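Local structure of plantacyanin (Spinacia oleracea, 1F56) at residues A[12-16]-A[17-21]; A[28-31]-A[32-35]; A[63-67]-A[68-72]. The protein probably carries single electrons as a small basic blue copper protein of the phytocyanin family. All blocks are in the same frame, centred on the assembly; numbering follows the deposited sequence.

Contact 1 (A[12-16]-A[17-21]); sequences NGARG and KSFRA. With SO4 (sulfate ion), chain E.
Phe19 turns the rim of its ring to the backbone of Gly13 and Ala14, and this is the tight part of the contact. Phe19 CZ stands 3.7 Å from Gly13 O and Phe19 CE1 3.8 Å from Ala14 O, both oxygens lying close to the ring plane at its edge. With CG beside its backbone N, anti to the carbonyl carbon (chi1 -64°), the ring of Phe19 is directed back along the chain to these carbonyls. The methyl of Ala14 is a looser neighbour, Ala14 CB 4.4 Å from Phe19 CZ. Both side chains also rest on Ile88 of strand 85-90, and the Phe19 ring meets that of Tyr3 nearly at right angles, which ties this edge of the loop to the protein interior.

Toward solvent the packing is thinner and mostly polar. The extended chain of Lys17 runs along the outside of the turn, its CD 3.6 Å from Gly13 O, and brings NZ to 3.8 Å from O3 of a sulfate ion, probably a guest from the crystallisation liquor. Within this stretch the backbone supplies the hydrogen bonds to the anion: from Gly13 N one of 2.9 Å to sulfate O3 and a weak one to O2. Arg15 flanks it with its aliphatic chain, CD lying 3.3 Å from sulfate O2, while its NE bonds to Val11 O; the side chain is poorly ordered.

Between the two sides the chain reverses through Arg15 and Gly16, closed by a weak bond of 3.5 Å from Lys17 N to Ala14 O. The positive phi of Gly16 (67°) suits glycine at the third position of the type II beta turn, here part of the connection between strands 2-6 and 24-28.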
loop_
_atom_site.group_PDB
_atom_site.type_symbol
_atom_site.label_atom_id
_atom_site.label_comp_id
_atom_site.label_asym_id
_atom_site.label_seq_id
_atom_site.Cartn_x
_atom_site.Cartn_y
_atom_site.Cartn_z
ATOM N N ASN A 12 9.139 -4.394 0.090
ATOM C CA ASN A 12 9.568 -5.490 -0.765
ATOM C C ASN A 12 8.391 -6.337 -1.253
ATOM O O ASN A 12 7.341 -6.399 -0.599
ATOM C CB ASN A 12 10.584 -6.383 -0.045
ATOM C CG ASN A 12 9.987 -7.108 1.135
ATOM O OD1 ASN A 12 10.064 -6.642 2.270
ATOM N ND2 ASN A 12 9.371 -8.252 0.871
ATOM N N GLY A 13 8.578 -6.969 -2.413
ATOM C CA GLY A 13 7.561 -7.835 -2.989
ATOM C C GLY A 13 6.743 -7.236 -4.119
ATOM O O GLY A 13 5.907 -7.925 -4.711
ATOM N N ALA A 14 6.985 -5.967 -4.438
ATOM C CA ALA A 14 6.225 -5.302 -5.497
ATOM C C ALA A 14 7.047 -4.872 -6.707
ATOM O O ALA A 14 6.524 -4.799 -7.821
ATOM C CB ALA A 14 5.486 -4.095 -4.922
ATOM N N ARG A 15 8.329 -4.598 -6.489
ATOM C CA ARG A 15 9.224 -4.146 -7.560
ATOM C C ARG A 15 9.463 -5.140 -8.693
ATOM O O ARG A 15 9.867 -6.284 -8.464
ATOM C CB ARG A 15 10.578 -3.737 -6.965
ATOM C CG ARG A 15 10.489 -2.612 -5.938
ATOM C CD ARG A 15 11.693 -2.635 -5.004
ATOM N NE ARG A 15 11.513 -1.773 -3.837
ATOM C CZ ARG A 15 11.605 -0.446 -3.858
ATOM N NH1 ARG A 15 11.880 0.185 -4.992
ATOM N NH2 ARG A 15 11.421 0.248 -2.742
ATOM N N GLY A 16 9.218 -4.691 -9.918
ATOM C CA GLY A 16 9.445 -5.527 -11.086
ATOM C C GLY A 16 8.556 -6.749 -11.245
ATOM O O GLY A 16 8.856 -7.635 -12.052
ATOM N N LYS A 17 7.468 -6.810 -10.484
ATOM C CA LYS A 17 6.564 -7.947 -10.569
ATOM C C LYS A 17 5.221 -7.534 -11.164
ATOM O O LYS A 17 4.788 -6.388 -11.015
ATOM C CB LYS A 17 6.414 -8.568 -9.183
ATOM C CG LYS A 17 7.752 -9.111 -8.677
ATOM C CD LYS A 17 7.703 -9.645 -7.260
ATOM C CE LYS A 17 9.077 -10.178 -6.863
ATOM N NZ LYS A 17 9.119 -10.596 -5.430
ATOM N N SER A 18 4.581 -8.464 -11.867
ATOM C CA SER A 18 3.318 -8.187 -12.528
ATOM C C SER A 18 2.100 -8.547 -11.692
ATOM O O SER A 18 2.026 -9.624 -11.097
ATOM C CB SER A 18 3.253 -8.932 -13.871
ATOM O OG SER A 18 3.133 -10.331 -13.681
ATOM N N PHE A 19 1.129 -7.642 -11.671
ATOM C CA PHE A 19 -0.090 -7.867 -10.906
ATOM C C PHE A 19 -1.320 -7.804 -11.809
ATOM O O PHE A 19 -1.281 -7.220 -12.900
ATOM C CB PHE A 19 -0.198 -6.842 -9.775
ATOM C CG PHE A 19 0.894 -6.963 -8.739
ATOM C CD1 PHE A 19 2.104 -6.287 -8.898
ATOM C CD2 PHE A 19 0.713 -7.764 -7.599
ATOM C CE1 PHE A 19 3.121 -6.402 -7.935
ATOM C CE2 PHE A 19 1.722 -7.883 -6.636
ATOM C CZ PHE A 19 2.925 -7.200 -6.810
ATOM N N ARG A 20 -2.401 -8.424 -11.346
ATOM C CA ARG A 20 -3.652 -8.484 -12.089
ATOM C C ARG A 20 -4.826 -8.078 -11.221
ATOM O O ARG A 20 -4.797 -8.254 -9.996
ATOM C CB ARG A 20 -3.881 -9.910 -12.602
ATOM C CG ARG A 20 -2.797 -10.385 -13.566
ATOM C CD ARG A 20 -2.953 -9.712 -14.903
ATOM N NE ARG A 20 -2.038 -10.235 -15.916
ATOM C CZ ARG A 20 -0.848 -9.708 -16.198
ATOM N NH1 ARG A 20 -0.086 -10.252 -17.137
ATOM N NH2 ARG A 20 -0.422 -8.631 -15.547
ATOM N N ALA A 21 -5.859 -7.535 -11.855
ATOM C CA ALA A 21 -7.063 -7.124 -11.134
ATOM C C ALA A 21 -7.556 -8.348 -10.368
ATOM O O ALA A 21 -7.483 -9.442 -10.879
ATOM C CB ALA A 21 -8.125 -6.658 -12.132
HETATM S S SO4 E . 11.985 -6.997 -3.965
HETATM O O1 SO4 E . 12.267 -7.251 -5.392
HETATM O O2 SO4 E . 11.312 -5.692 -3.819
HETATM O O3 SO4 E . 11.112 -8.067 -3.441
HETATM O O4 SO4 E . 13.249 -6.976 -3.207
#

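Contact 2 (A[28-31]-A[32-35]); sequences KYIK and GQHN. With CU1 (copper (I) ion), chain F.
This is a local turn contact in the loop that leads from strand 24-28 to strand 36-39, and it brings Tyr29 and Ile30 against His34 and Gln33 beside the copper site. Gln33 N donates to Ile30 O over 3.0 Å, with an N-H...O angle of 163°, which closes a reversal through Lys31 and Gly32 whose backbone angles are close to type II. Gly32 fits here because, at its positive phi, a side chain would be jammed against Lys31 O.

On the outer part of the turn Ile30 and Gln33 lie side by side and point the same way, Ile30 CB 4.0 Å from Gln33 CD, so that the aliphatic branch flanks the extended amide chain. Deeper in the loop Tyr29 and His34 slide past each other in opposite directions: Tyr29 CE2 approaches His34 O to 3.4 Å, and Tyr29 CD2 is 3.9 Å from His34 CB. The Tyr29 CG position, between the backbone N and the carbonyl carbon (chi1 56°), sets the ring beside the His34 backbone, while its hydroxyl is hydrogen-bonded to Asp61.

His34 ND1 binds the copper ion at 2.0 Å. His79 and Cys74 bind the same metal, Met84 completes the site, and Phe9 meets the His34 ring edge-to-face. Two histidine nitrogens and a cysteine sulfur, with a methionine completing the site, make the ligand set of a type 1 copper centre, consistent with a role in electron transfer.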
loop_
_atom_site.group_PDB
_atom_site.type_symbol
_atom_site.label_atom_id
_atom_site.label_comp_id
_atom_site.label_asym_id
_atom_site.label_seq_id
_atom_site.Cartn_x
_atom_site.Cartn_y
_atom_site.Cartn_z
ATOM N N LYS A 28 2.296 -7.159 5.396
ATOM C CA LYS A 28 2.799 -7.736 6.634
ATOM C C LYS A 28 3.791 -6.825 7.323
ATOM O O LYS A 28 4.738 -6.329 6.691
ATOM C CB LYS A 28 3.438 -9.099 6.354
ATOM C CG LYS A 28 2.457 -10.104 5.763
ATOM C CD LYS A 28 2.930 -11.531 5.944
ATOM C CE LYS A 28 1.784 -12.501 5.728
ATOM N NZ LYS A 28 2.185 -13.913 5.964
ATOM N N TYR A 29 3.548 -6.605 8.619
ATOM C CA TYR A 29 4.379 -5.742 9.451
ATOM C C TYR A 29 3.913 -5.881 10.904
ATOM O O TYR A 29 2.945 -6.600 11.189
ATOM C CB TYR A 29 4.242 -4.282 8.997
ATOM C CG TYR A 29 2.804 -3.794 8.996
ATOM C CD1 TYR A 29 1.961 -4.047 7.913
ATOM C CD2 TYR A 29 2.274 -3.115 10.098
ATOM C CE1 TYR A 29 0.616 -3.632 7.930
ATOM C CE2 TYR A 29 0.928 -2.701 10.125
ATOM C CZ TYR A 29 0.112 -2.964 9.040
ATOM O OH TYR A 29 -1.209 -2.574 9.071
ATOM N N ILE A 30 4.593 -5.207 11.827
ATOM C CA ILE A 30 4.214 -5.309 13.232
ATOM C C ILE A 30 3.113 -4.302 13.530
ATOM O O ILE A 30 3.277 -3.087 13.336
ATOM C CB ILE A 30 5.411 -5.025 14.191
ATOM C CG1 ILE A 30 6.467 -6.123 14.070
ATOM C CG2 ILE A 30 4.925 -5.001 15.636
ATOM C CD1 ILE A 30 7.759 -5.824 14.828
ATOM N N LYS A 31 1.980 -4.819 13.991
ATOM C CA LYS A 31 0.829 -3.993 14.326
ATOM C C LYS A 31 1.231 -2.828 15.235
ATOM O O LYS A 31 1.860 -3.034 16.265
ATOM C CB LYS A 31 -0.221 -4.862 15.027
ATOM C CG LYS A 31 -1.490 -4.135 15.413
ATOM C CD LYS A 31 -2.406 -5.068 16.190
ATOM C CE LYS A 31 -3.706 -4.397 16.554
ATOM N NZ LYS A 31 -4.575 -5.351 17.290
ATOM N N GLY A 32 0.871 -1.608 14.844
ATOM C CA GLY A 32 1.194 -0.452 15.654
ATOM C C GLY A 32 2.365 0.360 15.156
ATOM O O GLY A 32 2.473 1.548 15.459
ATOM N N GLN A 33 3.241 -0.260 14.379
ATOM C CA GLN A 33 4.423 0.431 13.869
ATOM C C GLN A 33 4.221 1.121 12.533
ATOM O O GLN A 33 5.013 1.996 12.153
ATOM C CB GLN A 33 5.594 -0.548 13.767
ATOM C CG GLN A 33 6.067 -1.048 15.130
ATOM C CD GLN A 33 7.429 -1.716 15.075
ATOM O OE1 GLN A 33 8.019 -2.025 16.112
ATOM N NE2 GLN A 33 7.934 -1.946 13.862
ATOM N N HIS A 34 3.171 0.715 11.824
ATOM C CA HIS A 34 2.831 1.286 10.518
ATOM C C HIS A 34 1.328 1.115 10.289
ATOM O O HIS A 34 0.615 0.519 11.100
ATOM C CB HIS A 34 3.538 0.525 9.368
ATOM C CG HIS A 34 5.030 0.505 9.460
ATOM N ND1 HIS A 34 5.812 1.587 9.127
ATOM C CD2 HIS A 34 5.883 -0.464 9.869
ATOM C CE1 HIS A 34 7.084 1.293 9.337
ATOM N NE2 HIS A 34 7.154 0.055 9.789
ATOM N N ASN A 35 0.868 1.643 9.165
ATOM C CA ASN A 35 -0.505 1.471 8.738
ATOM C C ASN A 35 -0.470 1.455 7.211
ATOM O O ASN A 35 0.582 1.730 6.599
ATOM C CB ASN A 35 -1.416 2.583 9.287
ATOM C CG ASN A 35 -1.147 3.933 8.679
ATOM O OD1 ASN A 35 -0.276 4.095 7.828
ATOM N ND2 ASN A 35 -1.910 4.925 9.119
HETATM CU CU CU1 F . 5.030 3.313 8.382
#

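Contact 3 (A[63-67]-A[68-72]); sequences IKLTR and GQNYF
The carboxamide of Asn70 grips both backbone polar groups of Thr66. Thr66 N donates to Asn70 OD1 (3.0 Å, N-H...O angle 170°), and Asn70 ND2 gives a nearly straight bond of 2.8 Å to Thr66 O, in its carbonyl plane. With CG beside its backbone N (chi1 -68°), Asn70 extends its amide across the bend much as a neighbouring strand would offer its own peptide group. Asn70 OD1 also accepts from a water 2.9 Å away that bridges to Lys64 O. Replacing Asn70 by an alanine would remove the carboxamide, and Thr66 N and O would probably lose these partners, leaving the bend at 66-67 free to shift.

Outside the amide the contact turns apolar. Leu65 CD2 lies 3.8 Å from Asn70 CG, and the same methyl reaches the rim of the Phe72 ring. Ile63 CG2 meets that rim too, 3.9 Å from Phe72 CE2, and Phe27 meets the ring from strand 24-28. At Gly68, where a side chain would be jammed against Arg67 O, the chain bends into strand 68-73. The chain thus passes from strand 60-64 in one sheet to strand 68-73 in the other, an arch-like connection as in the cupredoxin beta sandwich.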
loop_
_atom_site.group_PDB
_atom_site.type_symbol
_atom_site.label_atom_id
_atom_site.label_comp_id
_atom_site.label_asym_id
_atom_site.label_seq_id
_atom_site.Cartn_x
_atom_site.Cartn_y
_atom_site.Cartn_z
ATOM N N ILE A 63 -5.876 -6.877 1.103
ATOM C CA ILE A 63 -6.525 -5.902 0.255
ATOM C C ILE A 63 -6.555 -6.387 -1.199
ATOM O O ILE A 63 -5.527 -6.759 -1.765
ATOM C CB ILE A 63 -5.778 -4.564 0.333
ATOM C CG1 ILE A 63 -5.706 -4.108 1.795
ATOM C CG2 ILE A 63 -6.475 -3.522 -0.537
ATOM C CD1 ILE A 63 -5.000 -2.779 1.987
ATOM N N LYS A 64 -7.745 -6.389 -1.791
ATOM C CA LYS A 64 -7.905 -6.801 -3.178
ATOM C C LYS A 64 -7.639 -5.628 -4.122
ATOM O O LYS A 64 -8.045 -4.504 -3.855
ATOM C CB LYS A 64 -9.308 -7.372 -3.378
ATOM C CG LYS A 64 -9.579 -8.556 -2.437
ATOM C CD LYS A 64 -10.928 -9.200 -2.678
ATOM C CE LYS A 64 -11.131 -10.380 -1.738
ATOM N NZ LYS A 64 -12.495 -10.975 -1.857
ATOM N N LEU A 65 -6.928 -5.892 -5.212
ATOM C CA LEU A 65 -6.598 -4.865 -6.199
ATOM C C LEU A 65 -7.727 -4.650 -7.201
ATOM O O LEU A 65 -8.381 -5.603 -7.596
ATOM C CB LEU A 65 -5.349 -5.276 -6.965
ATOM C CG LEU A 65 -4.070 -5.442 -6.143
ATOM C CD1 LEU A 65 -2.900 -5.797 -7.074
ATOM C CD2 LEU A 65 -3.795 -4.141 -5.396
ATOM N N THR A 66 -7.973 -3.406 -7.597
ATOM C CA THR A 66 -9.005 -3.142 -8.598
ATOM C C THR A 66 -8.260 -2.910 -9.913
ATOM O O THR A 66 -7.073 -2.565 -9.908
ATOM C CB THR A 66 -9.852 -1.885 -8.252
ATOM O OG1 THR A 66 -8.981 -0.782 -7.948
ATOM C CG2 THR A 66 -10.763 -2.167 -7.072
ATOM N N ARG A 67 -8.939 -3.098 -11.037
ATOM C CA ARG A 67 -8.293 -2.902 -12.322
ATOM C C ARG A 67 -7.718 -1.488 -12.452
ATOM O O ARG A 67 -8.391 -0.492 -12.152
ATOM C CB ARG A 67 -9.284 -3.176 -13.453
ATOM C CG ARG A 67 -8.653 -3.169 -14.848
ATOM C CD ARG A 67 -9.580 -3.831 -15.866
ATOM N NE ARG A 67 -8.990 -3.900 -17.202
ATOM C CZ ARG A 67 -8.862 -2.856 -18.019
ATOM N NH1 ARG A 67 -9.283 -1.654 -17.643
ATOM N NH2 ARG A 67 -8.317 -3.013 -19.220
ATOM N N GLY A 68 -6.479 -1.403 -12.917
ATOM C CA GLY A 68 -5.839 -0.110 -13.066
ATOM C C GLY A 68 -4.886 0.196 -11.915
ATOM O O GLY A 68 -4.336 -0.718 -11.286
ATOM N N GLN A 69 -4.692 1.482 -11.635
ATOM C CA GLN A 69 -3.783 1.901 -10.577
ATOM C C GLN A 69 -4.354 1.777 -9.157
ATOM O O GLN A 69 -5.532 2.066 -8.902
ATOM C CB GLN A 69 -3.319 3.335 -10.844
ATOM C CG GLN A 69 -2.563 3.510 -12.167
ATOM C CD GLN A 69 -1.206 2.826 -12.163
ATOM O OE1 GLN A 69 -0.316 3.190 -11.392
ATOM N NE2 GLN A 69 -1.041 1.833 -13.022
ATOM N N ASN A 70 -3.501 1.305 -8.253
ATOM C CA ASN A 70 -3.824 1.116 -6.840
ATOM C C ASN A 70 -2.660 1.736 -6.083
ATOM O O ASN A 70 -1.521 1.284 -6.223
ATOM C CB ASN A 70 -3.891 -0.370 -6.511
ATOM C CG ASN A 70 -5.072 -1.072 -7.182
ATOM O OD1 ASN A 70 -6.115 -1.276 -6.568
ATOM N ND2 ASN A 70 -4.904 -1.438 -8.447
ATOM N N TYR A 71 -2.943 2.749 -5.275
ATOM C CA TYR A 71 -1.908 3.464 -4.525
ATOM C C TYR A 71 -2.032 3.234 -3.031
ATOM O O TYR A 71 -3.138 3.237 -2.489
ATOM C CB TYR A 71 -2.027 4.977 -4.780
ATOM C CG TYR A 71 -1.937 5.390 -6.230
ATOM C CD1 TYR A 71 -0.707 5.431 -6.889
ATOM C CD2 TYR A 71 -3.088 5.734 -6.954
ATOM C CE1 TYR A 71 -0.617 5.801 -8.237
ATOM C CE2 TYR A 71 -3.004 6.109 -8.309
ATOM C CZ TYR A 71 -1.772 6.136 -8.937
ATOM O OH TYR A 71 -1.692 6.480 -10.269
ATOM N N PHE A 72 -0.899 3.050 -2.357
ATOM C CA PHE A 72 -0.917 2.839 -0.912
ATOM C C PHE A 72 0.238 3.597 -0.270
ATOM O O PHE A 72 1.300 3.684 -0.870
ATOM C CB PHE A 72 -0.760 1.351 -0.566
ATOM C CG PHE A 72 -1.792 0.465 -1.187
ATOM C CD1 PHE A 72 -1.590 -0.072 -2.456
ATOM C CD2 PHE A 72 -2.964 0.150 -0.500
ATOM C CE1 PHE A 72 -2.541 -0.920 -3.034
ATOM C CE2 PHE A 72 -3.915 -0.695 -1.075
ATOM C CZ PHE A 72 -3.699 -1.229 -2.342
HETATM O O HOH W 1 -6.927 -1.948 -3.893
HETATM O O HOH W 2 -7.818 0.762 -9.791
#

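In the fold
The three contacts come in series along the chain, 12-21, 28-35 and 63-72, all within one plastocyanin-like domain. Contacts 1 and 3 are neighbours, with centres about 11 Å apart, and they touch: Ala21 CB packs 3.8 Å from Arg67 CA, and Phe19 CB 4.0 Å from Leu65 CD1. Contact 2, with its copper ligand, touches neither: its centre is about 21 Å from that of contact 1 and about 20 Å from that of contact 3, though nearest atoms come within about 7 Å. Strand 24-28 links contact 1 to contact 2 and pairs with strand 60-64 of contact 3, whose strand 68-73 leads on to the copper ligand Cys74.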